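Local coordinates for protein halogenase PltM (Pseudomonas fluorescens, PDB 6BZN) that halogenates phenolic substrates, accepting chloride, bromide or iodide, and is a flavoprotein that binds FAD, at residues G39-K44 and K79-P84; L73-S78 and L89-K94. All coordinates share one frame; numbering follows the deposited sequence.

Interaction 1: residues G39-K44 and K79-P84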
ATOM      1  N   GLY A  39       8.505  -9.158  13.694  1.00 12.18           N
ATOM      2  CA  GLY A  39       8.788  -9.981  14.866  1.00 12.28           C
ATOM      3  C   GLY A  39       9.140 -11.403  14.489  1.00 12.63           C
ATOM      4  O   GLY A  39      10.030 -12.007  15.092  1.00 12.51           O
ATOM      5  N   ALA A  40       8.454 -11.937  13.480  1.00 12.45           N
ATOM      6  CA  ALA A  40       8.712 -13.290  13.056  1.00 12.74           C
ATOM      7  C   ALA A  40      10.126 -13.446  12.510  1.00 12.87           C
ATOM      8  O   ALA A  40      10.837 -14.362  12.906  1.00 13.58           O
ATOM      9  CB  ALA A  40       7.704 -13.725  12.022  1.00 12.69           C
ATOM     10  N   VAL A  41      10.537 -12.555  11.615  1.00 12.83           N
ATOM     11  CA  VAL A  41      11.848 -12.692  10.969  1.00 13.14           C
ATOM     12  C   VAL A  41      13.007 -12.487  11.952  1.00 13.69           C
ATOM     13  O   VAL A  41      14.030 -13.177  11.852  1.00 13.82           O
ATOM     14  CB  VAL A  41      12.025 -11.806   9.697  1.00 13.38           C
ATOM     15  CG1 VAL A  41      10.960 -12.119   8.659  1.00 13.65           C
ATOM     16  CG2 VAL A  41      12.023 -10.318  10.009  1.00 13.85           C
ATOM     17  N   LEU A  42      12.833 -11.569  12.902  1.00 13.22           N
ATOM     18  CA  LEU A  42      13.833 -11.335  13.937  1.00 13.43           C
ATOM     19  C   LEU A  42      13.887 -12.500  14.932  1.00 13.42           C
ATOM     20  O   LEU A  42      14.984 -12.964  15.258  1.00 13.57           O
ATOM     21  CB  LEU A  42      13.578 -10.011  14.652  1.00 12.73           C
ATOM     22  CG  LEU A  42      13.698  -8.765  13.776  1.00 12.74           C
ATOM     23  CD1 LEU A  42      13.410  -7.535  14.604  1.00 12.90           C
ATOM     24  CD2 LEU A  42      15.042  -8.604  13.105  1.00 12.72           C
ATOM     25  N   ALA A  43      12.728 -12.997  15.370  1.00 13.86           N
ATOM     26  CA  ALA A  43      12.687 -14.131  16.299  1.00 14.62           C
ATOM     27  C   ALA A  43      13.287 -15.391  15.647  1.00 15.69           C
ATOM     28  O   ALA A  43      14.093 -16.105  16.254  1.00 14.56           O
ATOM     29  CB  ALA A  43      11.272 -14.403  16.773  1.00 14.63           C
ATOM     30  N   LYS A  44      12.902 -15.643  14.401  1.00 16.53           N
ATOM     31  CA  LYS A  44      13.479 -16.743  13.616  1.00 18.00           C
ATOM     32  C   LYS A  44      15.010 -16.697  13.579  1.00 18.23           C
ATOM     33  O   LYS A  44      15.673 -17.744  13.671  1.00 17.75           O
ATOM     34  CB  LYS A  44      12.908 -16.713  12.201  1.00 19.00           C
ATOM     35  CG  LYS A  44      13.594 -17.611  11.176  1.00 20.81           C
ATOM     36  CD  LYS A  44      13.392 -19.081  11.475  1.00 22.91           C
ATOM     37  CE  LYS A  44      14.291 -19.911  10.567  1.00 25.01           C
ATOM     38  NZ  LYS A  44      13.651 -21.206  10.241  1.00 27.08           N
ATOM     39  N   LYS A  79      11.636 -16.050   1.686  1.00 17.43           N
ATOM     40  CA  LYS A  79      12.841 -16.753   1.243  1.00 19.29           C
ATOM     41  C   LYS A  79      14.080 -16.246   1.972  1.00 18.14           C
ATOM     42  O   LYS A  79      14.928 -17.039   2.378  1.00 17.28           O
ATOM     43  CB  LYS A  79      13.017 -16.636  -0.273  1.00 22.47           C
ATOM     44  CG  LYS A  79      13.861 -17.760  -0.870  1.00 27.63           C
ATOM     45  CD  LYS A  79      13.059 -19.060  -0.938  1.00 31.78           C
ATOM     46  CE  LYS A  79      13.872 -20.233  -1.453  1.00 37.51           C
ATOM     47  NZ  LYS A  79      12.966 -21.353  -1.852  1.00 41.75           N
ATOM     48  N   ARG A  80      14.179 -14.931   2.141  1.00 17.00           N
ATOM     49  CA  ARG A  80      15.308 -14.312   2.850  1.00 17.19           C
ATOM     50  C   ARG A  80      15.458 -14.833   4.281  1.00 17.38           C
ATOM     51  O   ARG A  80      16.584 -14.960   4.761  1.00 17.06           O
ATOM     52  CB  ARG A  80      15.165 -12.786   2.853  1.00 17.20           C
ATOM     53  CG  ARG A  80      16.177 -12.007   3.675  1.00 17.18           C
ATOM     54  CD  ARG A  80      17.577 -12.200   3.125  1.00 17.01           C
ATOM     55  NE  ARG A  80      18.558 -11.456   3.901  1.00 17.27           N
ATOM     56  CZ  ARG A  80      19.061 -11.841   5.073  1.00 17.53           C
ATOM     57  NH1 ARG A  80      18.685 -12.979   5.641  1.00 17.85           N
ATOM     58  NH2 ARG A  80      19.975 -11.074   5.675  1.00 17.10           N
ATOM     59  N   PHE A  81      14.347 -15.137   4.949  1.00 17.51           N
ATOM     60  CA  PHE A  81      14.396 -15.590   6.344  1.00 18.67           C
ATOM     61  C   PHE A  81      13.924 -17.028   6.561  1.00 20.12           C
ATOM     62  O   PHE A  81      13.824 -17.465   7.708  1.00 22.34           O
ATOM     63  CB  PHE A  81      13.648 -14.589   7.249  1.00 18.35           C
ATOM     64  CG  PHE A  81      14.268 -13.227   7.250  1.00 18.19           C
ATOM     65  CD1 PHE A  81      15.428 -12.988   7.972  1.00 18.85           C
ATOM     66  CD2 PHE A  81      13.731 -12.187   6.492  1.00 18.10           C
ATOM     67  CE1 PHE A  81      16.033 -11.738   7.952  1.00 19.04           C
ATOM     68  CE2 PHE A  81      14.325 -10.935   6.479  1.00 18.28           C
ATOM     69  CZ  PHE A  81      15.482 -10.707   7.206  1.00 18.32           C
ATOM     70  N   ASP A  82      13.674 -17.769   5.479  1.00 21.28           N
ATOM     71  CA  ASP A  82      13.243 -19.176   5.549  1.00 23.38           C
ATOM     72  C   ASP A  82      11.998 -19.353   6.436  1.00 21.63           C
ATOM     73  O   ASP A  82      11.985 -20.172   7.349  1.00 21.16           O
ATOM     74  CB  ASP A  82      14.403 -20.094   6.012  1.00 27.70           C
ATOM     75  CG  ASP A  82      14.010 -21.591   6.054  1.00 34.07           C
ATOM     76  OD1 ASP A  82      13.298 -22.055   5.128  1.00 37.41           O
ATOM     77  OD2 ASP A  82      14.397 -22.301   7.031  1.00 42.62           O
ATOM     78  N   ILE A  83      10.965 -18.556   6.172  1.00 18.70           N
ATOM     79  CA  ILE A  83       9.676 -18.750   6.794  1.00 18.22           C
ATOM     80  C   ILE A  83       8.659 -18.958   5.687  1.00 17.51           C
ATOM     81  O   ILE A  83       8.091 -17.988   5.178  1.00 16.96           O
ATOM     82  CB  ILE A  83       9.270 -17.558   7.700  1.00 17.73           C
ATOM     83  CG1 ILE A  83      10.382 -17.262   8.705  1.00 18.54           C
ATOM     84  CG2 ILE A  83       7.982 -17.904   8.419  1.00 17.67           C
ATOM     85  CD1 ILE A  83      10.108 -16.139   9.691  1.00 18.78           C
ATOM     86  N   PRO A  84       8.410 -20.221   5.299  1.00 18.24           N
ATOM     87  CA  PRO A  84       7.446 -20.486   4.221  1.00 17.70           C
ATOM     88  C   PRO A  84       6.055 -19.851   4.342  1.00 17.32           C
ATOM     89  O   PRO A  84       5.479 -19.462   3.320  1.00 16.54           O
ATOM     90  CB  PRO A  84       7.294 -22.015   4.258  1.00 18.89           C
ATOM     91  CG  PRO A  84       8.567 -22.509   4.806  1.00 18.98           C
ATOM     92  CD  PRO A  84       9.139 -21.443   5.695  1.00 18.64           C
TER
HETATM   93  O   HOH W   1      10.777 -21.230   9.752  1.00 33.18           O
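With Phe81 CG turned anti to its own carbonyl carbon (chi1 -63°) and Val41 CG1 set in the same sense (chi1 -58°), the aromatic ring and the branched valine meet where the two backbones come nearest. Val41 CB sits over one face of the ring, 3.8 Å from the Phe81 centroid and 19° off the ring normal, a CH-pi contact displaced toward the rim on the CG side. Val41 CG1 leans further out and touches Phe81 CD2 at 3.5 Å. The opposite face is occupied by Arg80 CG, so the ring is clamped between a valine from the other helix and the aliphatic stem of its own neighbour; an alanine in place of Phe81 would probably leave both Val41 and that stem without the flat surface they rest on and open a gap beside Ala365 of helix 352-374. Helix 33-44 follows strand 24-29, their junction fitting a Rossmann-type GxGxxG pattern, consistent with FAD binding at Ile33 and Ala34; its C-terminal turn receives the end of helix 68-81, after which Asp82, with positive phi, is the first residue to leave helical geometry. Beyond Asp82, Ile83 reaches back, CD1 lying 3.8 Å from Lys44 CB and 4.1 Å from Ala40 CB, while Ile150 of helix 140-153 also packs on Ile83 and Ala40. Lys44 runs past Ile83 in the opposing direction, its CG 3.5 Å from Phe81 O, and bends at chi2 and again at chi4 to bring the amine toward Asp82. There NZ forms a long salt bridge with Asp82 OD2 at 3.5 Å and an equally weak hydrogen bond to Asp82 O. A water makes the shorter link, accepting from Lys44 NZ and donating to Asp82 O, each at 2.9 Å, at the exposed margin of an otherwise apolar contact.

Interaction 2: residues L73-S78 and L89-K94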
ATOM      1  N   LEU A  73       7.527  -8.940  -2.606  1.00 12.54           N
ATOM      2  CA  LEU A  73       8.149  -8.588  -1.340  1.00 12.56           C
ATOM      3  C   LEU A  73       7.837  -9.601  -0.253  1.00 12.34           C
ATOM      4  O   LEU A  73       8.716  -9.951   0.529  1.00 12.83           O
ATOM      5  CB  LEU A  73       7.759  -7.166  -0.904  1.00 12.28           C
ATOM      6  CG  LEU A  73       8.351  -6.114  -1.836  1.00 12.73           C
ATOM      7  CD1 LEU A  73       7.624  -4.792  -1.658  1.00 12.61           C
ATOM      8  CD2 LEU A  73       9.863  -5.977  -1.645  1.00 12.77           C
ATOM      9  N   LEU A  74       6.608 -10.090  -0.199  1.00 12.67           N
ATOM     10  CA  LEU A  74       6.288 -11.139   0.786  1.00 13.20           C
ATOM     11  C   LEU A  74       7.085 -12.405   0.493  1.00 13.47           C
ATOM     12  O   LEU A  74       7.612 -13.038   1.410  1.00 12.85           O
ATOM     13  CB  LEU A  74       4.797 -11.458   0.829  1.00 13.30           C
ATOM     14  CG  LEU A  74       3.923 -10.408   1.518  1.00 13.80           C
ATOM     15  CD1 LEU A  74       2.459 -10.660   1.183  1.00 14.03           C
ATOM     16  CD2 LEU A  74       4.134 -10.388   3.025  1.00 14.09           C
ATOM     17  N   ARG A  75       7.185 -12.765  -0.779  1.00 13.71           N
ATOM     18  CA  ARG A  75       7.970 -13.941  -1.173  1.00 15.25           C
ATOM     19  C   ARG A  75       9.459 -13.745  -0.859  1.00 14.58           C
ATOM     20  O   ARG A  75      10.127 -14.689  -0.423  1.00 14.05           O
ATOM     21  CB  ARG A  75       7.756 -14.283  -2.658  1.00 17.02           C
ATOM     22  CG  ARG A  75       6.386 -14.890  -2.964  1.00 19.10           C
ATOM     23  CD  ARG A  75       6.094 -14.951  -4.471  1.00 21.42           C
ATOM     24  NE  ARG A  75       6.837 -16.010  -5.157  1.00 24.88           N
ATOM     25  CZ  ARG A  75       7.056 -16.094  -6.482  1.00 27.43           C
ATOM     26  NH1 ARG A  75       6.587 -15.186  -7.338  1.00 28.96           N
ATOM     27  NH2 ARG A  75       7.768 -17.113  -6.954  1.00 29.18           N
ATOM     28  N   LEU A  76       9.972 -12.526  -1.065  1.00 13.62           N
ATOM     29  CA  LEU A  76      11.356 -12.212  -0.706  1.00 13.55           C
ATOM     30  C   LEU A  76      11.591 -12.340   0.812  1.00 14.14           C
ATOM     31  O   LEU A  76      12.587 -12.932   1.246  1.00 13.68           O
ATOM     32  CB  LEU A  76      11.753 -10.823  -1.190  1.00 13.26           C
ATOM     33  CG  LEU A  76      12.042 -10.717  -2.696  1.00 13.30           C
ATOM     34  CD1 LEU A  76      12.038  -9.266  -3.151  1.00 13.36           C
ATOM     35  CD2 LEU A  76      13.376 -11.385  -3.031  1.00 13.53           C
ATOM     36  N   LEU A  77      10.673 -11.797   1.610  1.00 14.02           N
ATOM     37  CA  LEU A  77      10.747 -11.943   3.059  1.00 14.78           C
ATOM     38  C   LEU A  77      10.766 -13.408   3.482  1.00 14.91           C
ATOM     39  O   LEU A  77      11.596 -13.818   4.310  1.00 15.24           O
ATOM     40  CB  LEU A  77       9.571 -11.227   3.736  1.00 15.02           C
ATOM     41  CG  LEU A  77       9.751  -9.721   3.864  1.00 14.83           C
ATOM     42  CD1 LEU A  77       8.399  -9.034   4.080  1.00 15.30           C
ATOM     43  CD2 LEU A  77      10.719  -9.398   5.000  1.00 15.32           C
ATOM     44  N   SER A  78       9.850 -14.173   2.902  1.00 14.80           N
ATOM     45  CA  SER A  78       9.739 -15.602   3.147  1.00 15.24           C
ATOM     46  C   SER A  78      11.040 -16.356   2.828  1.00 15.71           C
ATOM     47  O   SER A  78      11.499 -17.167   3.622  1.00 15.25           O
ATOM     48  CB  SER A  78       8.586 -16.173   2.324  1.00 15.48           C
ATOM     49  OG  SER A  78       8.424 -17.562   2.552  1.00 15.06           O
ATOM     50  N   LEU A  89       0.871 -15.691   2.112  1.00 16.46           N
ATOM     51  CA  LEU A  89       0.117 -14.455   2.118  1.00 16.12           C
ATOM     52  C   LEU A  89       0.169 -13.709   0.780  1.00 15.86           C
ATOM     53  O   LEU A  89      -0.608 -12.799   0.577  1.00 15.21           O
ATOM     54  CB  LEU A  89       0.604 -13.550   3.269  1.00 16.44           C
ATOM     55  CG  LEU A  89       0.453 -14.168   4.661  1.00 16.69           C
ATOM     56  CD1 LEU A  89       1.063 -13.258   5.715  1.00 17.47           C
ATOM     57  CD2 LEU A  89      -1.003 -14.480   4.978  1.00 16.67           C
ATOM     58  N   SER A  90       1.065 -14.088  -0.135  1.00 16.07           N
ATOM     59  CA  SER A  90       1.098 -13.470  -1.469  1.00 16.10           C
ATOM     60  C   SER A  90       0.159 -14.090  -2.490  1.00 17.16           C
ATOM     61  O   SER A  90      -0.028 -13.509  -3.542  1.00 17.64           O
ATOM     62  CB  SER A  90       2.512 -13.485  -2.040  1.00 16.14           C
ATOM     63  OG  SER A  90       2.907 -14.780  -2.446  1.00 15.94           O
ATOM     64  N   HIS A  91      -0.395 -15.268  -2.217  1.00 19.22           N
ATOM     65  CA  HIS A  91      -1.187 -16.001  -3.219  1.00 20.49           C
ATOM     66  C   HIS A  91      -2.617 -16.215  -2.688  1.00 19.22           C
ATOM     67  O   HIS A  91      -2.778 -16.812  -1.645  1.00 18.30           O
ATOM     68  CB  HIS A  91      -0.577 -17.389  -3.498  1.00 23.49           C
ATOM     69  CG  HIS A  91       0.890 -17.396  -3.830  1.00 27.54           C
ATOM     70  ND1 HIS A  91       1.388 -16.972  -5.046  1.00 29.56           N
ATOM     71  CD2 HIS A  91       1.959 -17.847  -3.127  1.00 29.34           C
ATOM     72  CE1 HIS A  91       2.702 -17.118  -5.059  1.00 29.15           C
ATOM     73  NE2 HIS A  91       3.073 -17.656  -3.910  1.00 30.07           N
ATOM     74  N   PRO A  92      -3.656 -15.770  -3.416  1.00 19.41           N
ATOM     75  CA  PRO A  92      -5.014 -15.978  -2.893  1.00 19.76           C
ATOM     76  C   PRO A  92      -5.390 -17.449  -2.676  1.00 20.59           C
ATOM     77  O   PRO A  92      -6.076 -17.762  -1.696  1.00 19.80           O
ATOM     78  CB  PRO A  92      -5.927 -15.342  -3.946  1.00 20.28           C
ATOM     79  CG  PRO A  92      -5.070 -14.966  -5.087  1.00 20.00           C
ATOM     80  CD  PRO A  92      -3.642 -15.028  -4.688  1.00 19.75           C
ATOM     81  N   ASP A  93      -4.927 -18.342  -3.554  1.00 20.91           N
ATOM     82  CA  ASP A  93      -5.262 -19.762  -3.398  1.00 23.33           C
ATOM     83  C   ASP A  93      -4.583 -20.321  -2.144  1.00 21.72           C
ATOM     84  O   ASP A  93      -5.210 -21.049  -1.374  1.00 21.80           O
ATOM     85  CB  ASP A  93      -4.941 -20.569  -4.667  1.00 26.14           C
ATOM     86  CG  ASP A  93      -5.796 -20.136  -5.891  1.00 29.57           C
ATOM     87  OD1 ASP A  93      -6.918 -19.603  -5.729  1.00 31.53           O
ATOM     88  OD2 ASP A  93      -5.334 -20.327  -7.036  1.00 35.52           O
ATOM     89  N   LYS A  94      -3.342 -19.918  -1.893  1.00 19.80           N
ATOM     90  CA  LYS A  94      -2.663 -20.305  -0.666  1.00 20.06           C
ATOM     91  C   LYS A  94      -3.295 -19.672   0.587  1.00 17.49           C
ATOM     92  O   LYS A  94      -3.319 -20.314   1.620  1.00 16.87           O
ATOM     93  CB  LYS A  94      -1.170 -19.986  -0.697  1.00 22.89           C
ATOM     94  CG  LYS A  94      -0.376 -20.641  -1.821  1.00 26.46           C
ATOM     95  CD  LYS A  94      -0.261 -22.155  -1.678  1.00 29.65           C
ATOM     96  CE  LYS A  94       0.766 -22.703  -2.666  1.00 33.55           C
ATOM     97  NZ  LYS A  94       0.453 -24.082  -3.152  1.00 35.40           N
TER
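The imidazole of His91 carries Ser90 OG over the centre of one face, 3.2 Å above the plane, and is met obliquely by Arg75, whose CD lies 4.1 Å from His91 CE1. The guanidinium plane is turned 51° from that of the imidazole, and the two side chains cross at roughly a right angle, so the groups do not stack. It is the methylene part of the arginine that does the touching: Arg75 CG comes to 3.5 Å from Ser90 OG, and a bend at chi3 (75°) then swings the guanidinium off its straight course. Ser90 OG is held between its own backbone N and carbonyl carbon (chi1 73°), and its hydrogen-bond partner is Ala87 O in helix 84-88. The hydroxyl thus belongs to the local turn and offers Arg75 a van der Waals surface. Deeper in, Leu74 points at the facing segment and lays CD1 against the backbone, 3.8 Å from Leu89 O, with Leu89 CB at 4.0 Å from the same methyl. Leu74 CB and Ser90 CB also approach, at 4.2 Å, where the backbones are nearest. The arrangement joins the middle of helix 68-81 to the connection leading into helix 92-98, for which His91 is the N-cap residue. Phe358 of helix 352-374 and Ile86 add to the cover of Leu74, and Leu89 lies about 4 Å, between side chains, from Ile33, an FAD-binding residue, so the inner end of this contact borders the flavin site. Across the interface the chemistry is one of shape rather than polar pairing: Arg75 NE and His91 NE2 stand 4.3 Å apart without contact, and any positive charge on the histidine would probably be disfavoured by the arginine, whose NH2 has a weak, long ion pair with Glu439.

How the interactions relate
From the N terminus the chain first lays down helix 33-44, whose last turn waits for interaction 1 until residues 79-84 arrive, closing a loop with 34 residues between its segments. Before that closure it passes through 73-78, the first half of interaction 2, whose partner 89-94 follows after a shorter excursion containing helix 84-88. The segments therefore alternate, and the two loops cross. Helix 68-81 serves both, offering its C-terminal end to the first helix of what is probably a Rossmann-type unit and its preceding turns to the approach to helix 92-98. The centres lie about 13 Å apart, and a probable hydrogen bond between Ser78 OG and Ile83 O joins them directly.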